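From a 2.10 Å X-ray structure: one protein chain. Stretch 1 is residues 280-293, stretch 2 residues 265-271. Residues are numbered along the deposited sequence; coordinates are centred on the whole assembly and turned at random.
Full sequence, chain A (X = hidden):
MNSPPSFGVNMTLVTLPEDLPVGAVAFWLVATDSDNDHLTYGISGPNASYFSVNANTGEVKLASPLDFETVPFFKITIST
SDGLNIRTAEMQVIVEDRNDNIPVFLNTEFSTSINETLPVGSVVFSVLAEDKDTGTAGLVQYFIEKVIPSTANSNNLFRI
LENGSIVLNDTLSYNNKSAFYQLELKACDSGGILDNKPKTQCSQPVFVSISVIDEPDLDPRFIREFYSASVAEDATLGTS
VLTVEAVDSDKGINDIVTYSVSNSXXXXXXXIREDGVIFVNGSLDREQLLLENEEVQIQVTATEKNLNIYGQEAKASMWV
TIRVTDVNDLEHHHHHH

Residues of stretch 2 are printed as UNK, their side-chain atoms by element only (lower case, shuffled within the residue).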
ATOM      1  N   VAL A 280      27.691  41.703  33.492  1.00 65.91           N
ATOM      2  CA  VAL A 280      28.216  43.020  33.126  1.00 65.10           C
ATOM      3  C   VAL A 280      29.518  42.821  32.332  1.00 64.06           C
ATOM      4  O   VAL A 280      30.467  42.182  32.828  1.00 61.94           O
ATOM      5  CB  VAL A 280      28.447  43.899  34.379  1.00 66.68           C
ATOM      6  CG1 VAL A 280      29.295  45.133  34.043  1.00 67.30           C
ATOM      7  CG2 VAL A 280      27.107  44.298  35.006  1.00 67.54           C
ATOM      8  N   ASN A 281      29.553  43.380  31.121  1.00 62.95           N
ATOM      9  CA  ASN A 281      30.645  43.176  30.158  1.00 64.17           C
ATOM     10  C   ASN A 281      31.290  44.499  29.710  1.00 67.68           C
ATOM     11  O   ASN A 281      32.039  44.566  28.727  1.00 67.08           O
ATOM     12  CB  ASN A 281      30.028  42.438  29.000  1.00 62.46           C
ATOM     13  CG  ASN A 281      31.027  41.972  27.977  1.00 63.65           C
ATOM     14  OD1 ASN A 281      31.954  41.149  28.265  1.00 60.15           O
ATOM     15  ND2 ASN A 281      30.834  42.455  26.743  1.00 62.16           N
ATOM     16  N   GLY A 282      30.977  45.570  30.436  1.00 72.16           N
ATOM     17  CA  GLY A 282      31.451  46.907  30.090  1.00 74.79           C
ATOM     18  C   GLY A 282      31.094  47.905  31.163  1.00 75.70           C
ATOM     19  O   GLY A 282      30.312  47.607  32.071  1.00 74.38           O
ATOM     20  N   SER A 283      31.689  49.082  31.066  1.00 77.54           N
ATOM     21  CA  SER A 283      31.321  50.190  31.934  1.00 80.15           C
ATOM     22  C   SER A 283      29.859  50.574  31.681  1.00 81.91           C
ATOM     23  O   SER A 283      29.479  50.840  30.544  1.00 83.64           O
ATOM     24  CB  SER A 283      32.240  51.374  31.676  1.00 80.02           C
ATOM     25  OG  SER A 283      32.261  52.200  32.803  1.00 82.01           O
ATOM     26  N   LEU A 284      29.041  50.534  32.731  1.00 85.33           N
ATOM     27  CA  LEU A 284      27.633  50.994  32.677  1.00 88.19           C
ATOM     28  C   LEU A 284      27.520  52.463  33.087  1.00 90.59           C
ATOM     29  O   LEU A 284      28.345  52.972  33.821  1.00 88.68           O
ATOM     30  CB  LEU A 284      26.758  50.168  33.622  1.00 88.07           C
ATOM     31  CG  LEU A 284      26.868  48.645  33.572  1.00 87.38           C
ATOM     32  CD1 LEU A 284      25.886  48.034  34.564  1.00 86.51           C
ATOM     33  CD2 LEU A 284      26.621  48.122  32.166  1.00 87.79           C
ATOM     34  N   ASP A 285      26.457  53.126  32.664  1.00 98.81           N
ATOM     35  CA  ASP A 285      26.348  54.580  32.839  1.00103.34           C
ATOM     36  C   ASP A 285      24.873  55.013  32.856  1.00106.14           C
ATOM     37  O   ASP A 285      24.271  55.272  31.804  1.00105.85           O
ATOM     38  CB  ASP A 285      27.170  55.279  31.736  1.00105.03           C
ATOM     39  CG  ASP A 285      27.221  56.791  31.887  1.00108.75           C
ATOM     40  OD1 ASP A 285      27.089  57.320  33.014  1.00110.30           O
ATOM     41  OD2 ASP A 285      27.409  57.457  30.853  1.00112.05           O
ATOM     42  N   ARG A 286      24.315  55.082  34.071  1.00108.88           N
ATOM     43  CA  ARG A 286      22.899  55.432  34.316  1.00115.56           C
ATOM     44  C   ARG A 286      22.465  56.723  33.605  1.00118.21           C
ATOM     45  O   ARG A 286      21.332  56.816  33.127  1.00119.40           O
ATOM     46  CB  ARG A 286      22.653  55.551  35.834  1.00118.15           C
ATOM     47  CG  ARG A 286      21.209  55.768  36.274  1.00123.98           C
ATOM     48  CD  ARG A 286      21.109  56.558  37.587  1.00129.22           C
ATOM     49  NE  ARG A 286      21.533  55.775  38.757  1.00129.77           N
ATOM     50  CZ  ARG A 286      21.708  56.260  39.994  1.00130.71           C
ATOM     51  NH1 ARG A 286      22.107  55.450  40.980  1.00128.32           N
ATOM     52  NH2 ARG A 286      21.477  57.546  40.269  1.00131.53           N
ATOM     53  N   GLU A 287      23.380  57.694  33.534  1.00123.16           N
ATOM     54  CA  GLU A 287      23.108  59.026  32.957  1.00128.17           C
ATOM     55  C   GLU A 287      22.841  59.006  31.452  1.00128.19           C
ATOM     56  O   GLU A 287      21.961  59.731  30.977  1.00136.67           O
ATOM     57  CB  GLU A 287      24.236  60.029  33.286  1.00129.41           C
ATOM     58  CG  GLU A 287      24.080  60.727  34.637  1.00131.58           C
ATOM     59  CD  GLU A 287      23.939  59.752  35.797  1.00131.42           C
ATOM     60  OE1 GLU A 287      22.795  59.537  36.264  1.00132.38           O
ATOM     61  OE2 GLU A 287      24.970  59.181  36.223  1.00128.66           O
ATOM     62  N   GLN A 288      23.575  58.178  30.711  1.00122.53           N
ATOM     63  CA  GLN A 288      23.307  57.993  29.272  1.00121.93           C
ATOM     64  C   GLN A 288      21.922  57.418  28.949  1.00120.90           C
ATOM     65  O   GLN A 288      21.424  57.600  27.834  1.00123.08           O
ATOM     66  CB  GLN A 288      24.377  57.115  28.607  1.00120.38           C
ATOM     67  CG  GLN A 288      25.542  57.897  28.012  1.00119.66           C
ATOM     68  CD  GLN A 288      26.428  57.075  27.086  1.00119.16           C
ATOM     69  OE1 GLN A 288      27.109  57.634  26.234  1.00120.44           O
ATOM     70  NE2 GLN A 288      26.429  55.753  27.247  1.00116.93           N
ATOM     71  N   LEU A 289      21.310  56.729  29.912  1.00118.82           N
ATOM     72  CA  LEU A 289      19.992  56.115  29.730  1.00118.70           C
ATOM     73  C   LEU A 289      18.811  56.922  30.276  1.00120.58           C
ATOM     74  O   LEU A 289      17.702  56.383  30.361  1.00117.04           O
ATOM     75  CB  LEU A 289      19.987  54.737  30.390  1.00116.07           C
ATOM     76  CG  LEU A 289      21.096  53.771  29.984  1.00112.08           C
ATOM     77  CD1 LEU A 289      20.875  52.497  30.768  1.00110.51           C
ATOM     78  CD2 LEU A 289      21.088  53.504  28.486  1.00111.86           C
ATOM     79  N   LEU A 290      19.028  58.190  30.637  1.00123.19           N
ATOM     80  CA  LEU A 290      17.928  59.051  31.136  1.00129.52           C
ATOM     81  C   LEU A 290      16.819  59.283  30.089  1.00130.79           C
ATOM     82  O   LEU A 290      15.644  59.452  30.441  1.00129.82           O
ATOM     83  CB  LEU A 290      18.471  60.383  31.689  1.00132.13           C
ATOM     84  CG  LEU A 290      19.117  60.245  33.084  1.00132.25           C
ATOM     85  CD1 LEU A 290      20.190  61.291  33.372  1.00130.48           C
ATOM     86  CD2 LEU A 290      18.038  60.285  34.162  1.00135.53           C
ATOM     87  N   LEU A 291      17.198  59.241  28.811  1.00131.00           N
ATOM     88  CA  LEU A 291      16.245  59.316  27.697  1.00133.21           C
ATOM     89  C   LEU A 291      15.432  58.015  27.558  1.00132.62           C
ATOM     90  O   LEU A 291      14.225  58.077  27.322  1.00131.99           O
ATOM     91  CB  LEU A 291      16.971  59.655  26.377  1.00134.19           C
ATOM     92  CG  LEU A 291      17.613  61.059  26.229  1.00135.68           C
ATOM     93  CD1 LEU A 291      18.909  61.222  27.030  1.00132.34           C
ATOM     94  CD2 LEU A 291      17.868  61.400  24.763  1.00135.91           C
ATOM     95  N   GLU A 292      16.090  56.858  27.729  1.00130.71           N
ATOM     96  CA  GLU A 292      15.466  55.523  27.569  1.00130.79           C
ATOM     97  C   GLU A 292      15.126  54.825  28.894  1.00129.99           C
ATOM     98  O   GLU A 292      15.481  53.659  29.103  1.00126.70           O
ATOM     99  CB  GLU A 292      16.371  54.589  26.750  1.00128.77           C
ATOM    100  CG  GLU A 292      16.935  55.185  25.477  1.00130.24           C
ATOM    101  CD  GLU A 292      18.374  55.624  25.644  1.00128.95           C
ATOM    102  OE1 GLU A 292      18.643  56.559  26.436  1.00132.10           O
ATOM    103  OE2 GLU A 292      19.240  55.023  24.980  1.00125.81           O
ATOM    104  N   ASN A 293      14.445  55.544  29.785  1.00133.30           N
ATOM    105  CA  ASN A 293      13.847  54.966  30.998  1.00132.54           C
ATOM    106  C   ASN A 293      14.832  54.252  31.950  1.00128.74           C
ATOM    107  O   ASN A 293      14.444  53.344  32.691  1.00127.18           O
ATOM    108  CB  ASN A 293      12.706  54.022  30.581  1.00132.80           C
ATOM    109  CG  ASN A 293      11.530  54.062  31.532  1.00135.06           C
ATOM    110  OD1 ASN A 293      11.093  53.032  32.034  1.00135.54           O
ATOM    111  ND2 ASN A 293      10.996  55.252  31.764  1.00136.83           N
ATOM    112  N   UNK A 265      20.334  47.502  22.734  1.00 92.48           N
ATOM    113  CA  UNK A 265      20.576  48.929  22.907  1.00 95.89           C
ATOM    114  C   UNK A 265      21.768  48.956  23.883  1.00 97.87           C
ATOM    115  O   UNK A 265      21.718  48.308  24.921  1.00 99.71           O
ATOM    116  o   UNK A 265      19.120  49.222  24.841  1.00 91.84           O
ATOM    117  c   UNK A 265      18.082  49.289  22.660  1.00 96.96           C
ATOM    118  c   UNK A 265      19.335  49.635  23.486  1.00 95.30           C
ATOM    119  N   UNK A 266      22.846  49.659  23.521  1.00 99.88           N
ATOM    120  CA  UNK A 266      24.173  49.596  24.213  1.00 93.34           C
ATOM    121  C   UNK A 266      24.956  48.298  23.978  1.00 88.81           C
ATOM    122  O   UNK A 266      25.222  47.535  24.924  1.00 85.19           O
ATOM    123  c   UNK A 266      22.920  54.713  25.250  1.00104.06           C
ATOM    124  c   UNK A 266      23.223  51.108  26.095  1.00 96.60           C
ATOM    125  n   UNK A 266      24.157  55.222  25.228  1.00104.37           N
ATOM    126  n   UNK A 266      21.875  55.529  25.147  1.00108.26           N
ATOM    127  c   UNK A 266      23.762  52.401  25.516  1.00 97.60           C
ATOM    128  c   UNK A 266      24.079  49.905  25.726  1.00 94.38           C
ATOM    129  n   UNK A 266      22.711  53.405  25.386  1.00100.82           N
ATOM    130  N   UNK A 267      25.362  48.055  22.713  1.00 85.38           N
ATOM    131  CA  UNK A 267      26.277  46.957  22.430  1.00 80.15           C
ATOM    132  C   UNK A 267      27.491  46.987  23.361  1.00 77.68           C
ATOM    133  O   UNK A 267      28.002  48.064  23.675  1.00 77.53           O
ATOM    134  c   UNK A 267      24.905  48.735  21.480  1.00 85.67           C
ATOM    135  c   UNK A 267      26.704  47.218  20.986  1.00 82.14           C
ATOM    136  c   UNK A 267      25.555  47.958  20.372  1.00 85.59           C
ATOM    137  N   UNK A 268      27.909  45.811  23.831  1.00 73.74           N
ATOM    138  CA  UNK A 268      29.037  45.680  24.722  1.00 71.82           C
ATOM    139  C   UNK A 268      28.726  45.730  26.208  1.00 72.01           C
ATOM    140  O   UNK A 268      29.509  45.214  27.002  1.00 66.98           O
ATOM    141  N   UNK A 269      27.625  46.363  26.633  1.00 71.95           N
ATOM    142  CA  UNK A 269      27.435  46.543  28.079  1.00 72.42           C
ATOM    143  C   UNK A 269      27.187  45.224  28.796  1.00 71.72           C
ATOM    144  O   UNK A 269      27.665  45.043  29.919  1.00 68.54           O
ATOM    145  c   UNK A 269      26.025  50.073  28.750  1.00 79.22           C
ATOM    146  c   UNK A 269      24.496  51.516  29.954  1.00 83.44           C
ATOM    147  c   UNK A 269      27.746  49.450  27.455  1.00 78.30           C
ATOM    148  c   UNK A 269      26.707  51.227  28.315  1.00 80.59           C
ATOM    149  c   UNK A 269      26.306  52.525  28.685  1.00 83.17           C
ATOM    150  c   UNK A 269      25.202  52.649  29.500  1.00 83.56           C
ATOM    151  c   UNK A 269      24.906  50.215  29.586  1.00 81.33           C
ATOM    152  c   UNK A 269      26.708  48.951  28.203  1.00 78.26           C
ATOM    153  c   UNK A 269      26.326  47.525  28.388  1.00 76.55           C
ATOM    154  n   UNK A 269      27.757  50.818  27.535  1.00 80.13           N
ATOM    155  N   UNK A 270      26.461  44.314  28.139  1.00 71.36           N
ATOM    156  CA  UNK A 270      26.189  42.972  28.676  1.00 71.65           C
ATOM    157  C   UNK A 270      26.561  41.831  27.731  1.00 70.20           C
ATOM    158  O   UNK A 270      26.471  41.975  26.525  1.00 73.87           O
ATOM    159  c   UNK A 270      23.373  45.958  31.617  1.00 74.95           C
ATOM    160  c   UNK A 270      23.552  45.040  29.416  1.00 73.90           C
ATOM    161  c   UNK A 270      24.233  43.921  29.927  1.00 73.17           C
ATOM    162  c   UNK A 270      24.711  42.853  29.019  1.00 71.43           C
ATOM    163  c   UNK A 270      23.137  46.048  30.255  1.00 73.88           C
ATOM    164  c   UNK A 270      24.043  44.860  32.147  1.00 73.94           C
ATOM    165  c   UNK A 270      24.476  43.843  31.298  1.00 73.53           C
ATOM    166  N   UNK A 271      26.957  40.697  28.295  1.00 66.81           N
ATOM    167  CA  UNK A 271      27.117  39.436  27.535  1.00 65.64           C
ATOM    168  C   UNK A 271      26.475  38.294  28.359  1.00 64.94           C
ATOM    169  O   UNK A 271      25.873  38.544  29.414  1.00 65.10           O
ATOM    170  c   UNK A 271      28.603  39.178  27.169  1.00 63.40           C
ATOM    171  c   UNK A 271      28.791  38.356  25.866  1.00 62.84           C
ATOM    172  o   UNK A 271      27.821  37.833  25.309  1.00 61.76           O
ATOM    173  o   UNK A 271      29.953  38.175  25.389  1.00 65.87           O
TER
HETATM  174  O   HOH W   1      32.208  38.495  26.962  1.00 53.99           O

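Position 265 has three side-chain atoms: one carbon that carries an oxygen and a second carbon. The closest side-chain approach to stretch 1 is CB to Glu292 OE2, 5.6 Å, too far for a contact. A branch at CB with one oxygen and one methyl is threonine. The hydroxyl of Thr265 is hydrogen-bonded elsewhere in the structure.

Position 266 has seven side-chain atoms: three carbons, a nitrogen, then a carbon carrying two more nitrogens. One terminal nitrogen lies 2.7 Å from Glu292 OE2; the other is 3.1 Å from Gln288 NE2. Leu289 CD2 packs 3.5 Å from the mid-chain nitrogen. This chain ends in a guanidinium, so the residue is arginine. Arg266 NH1 donates to Glu292 OE2, a salt bridge near the guanidinium plane. Arg266 NH2 and Gln288 NE2 are both donors, so no hydrogen bond forms.

Position 267 has three carbons that close a ring onto the backbone N. They make no contact with stretch 1. The residue is proline.

Position 268 has no side-chain atoms, so it is glycine. With phi 91° and psi -25°, a CB here would be jammed against the carbonyl O of the residue before. The backbone takes part in the contact: Asn281 ND2 donates to Gly268 O at 3.1 Å.

Position 269 has ten side-chain atoms: one carbon, then fused five- and six-membered rings with eight carbons and one nitrogen. Leu284 CA sits over the face of the six-membered ring, 4.1 Å from its centroid, as a CH-pi contact. Leu289 CD1 approaches a ring carbon at 3.8 Å. Gln288 NE2 lies at the ring edge, 3.5 Å from another. This indole is tryptophan. A type II turn from Arg266 to Trp269 is closed by Trp269 N bonding to Arg266 O at 3.2 Å.

Position 270 has one carbon and a ring of six carbons, with no heteroatom. Ring carbons lie 3.9 Å from Leu284 CD2 and 4.2 Å from Val280 CG2. It is phenylalanine.

Position 271 has two carbons, the second carrying two oxygens. Water 1 donates to one oxygen at 2.8 Å and to Asn281 OD1 at 3.0 Å, bridging the two side chains. This short carboxylate is aspartate; the oxygen is Asp271 OD2.

The contact combines backbone pairing with side-chain packing. Val280 and Phe270 form an antiparallel bridge, and Asn281 N donates to Trp269 O at 2.8 Å. Asn281 adds its side-chain bond to the glycine carbonyl. Trp269 has the largest covered area in the contact and packs against Leu284 and Leu289. The salt bridge from Arg266 to Glu292 ties in the later part of stretch 1.

Stretch 2 (265-271) TRPGWFD
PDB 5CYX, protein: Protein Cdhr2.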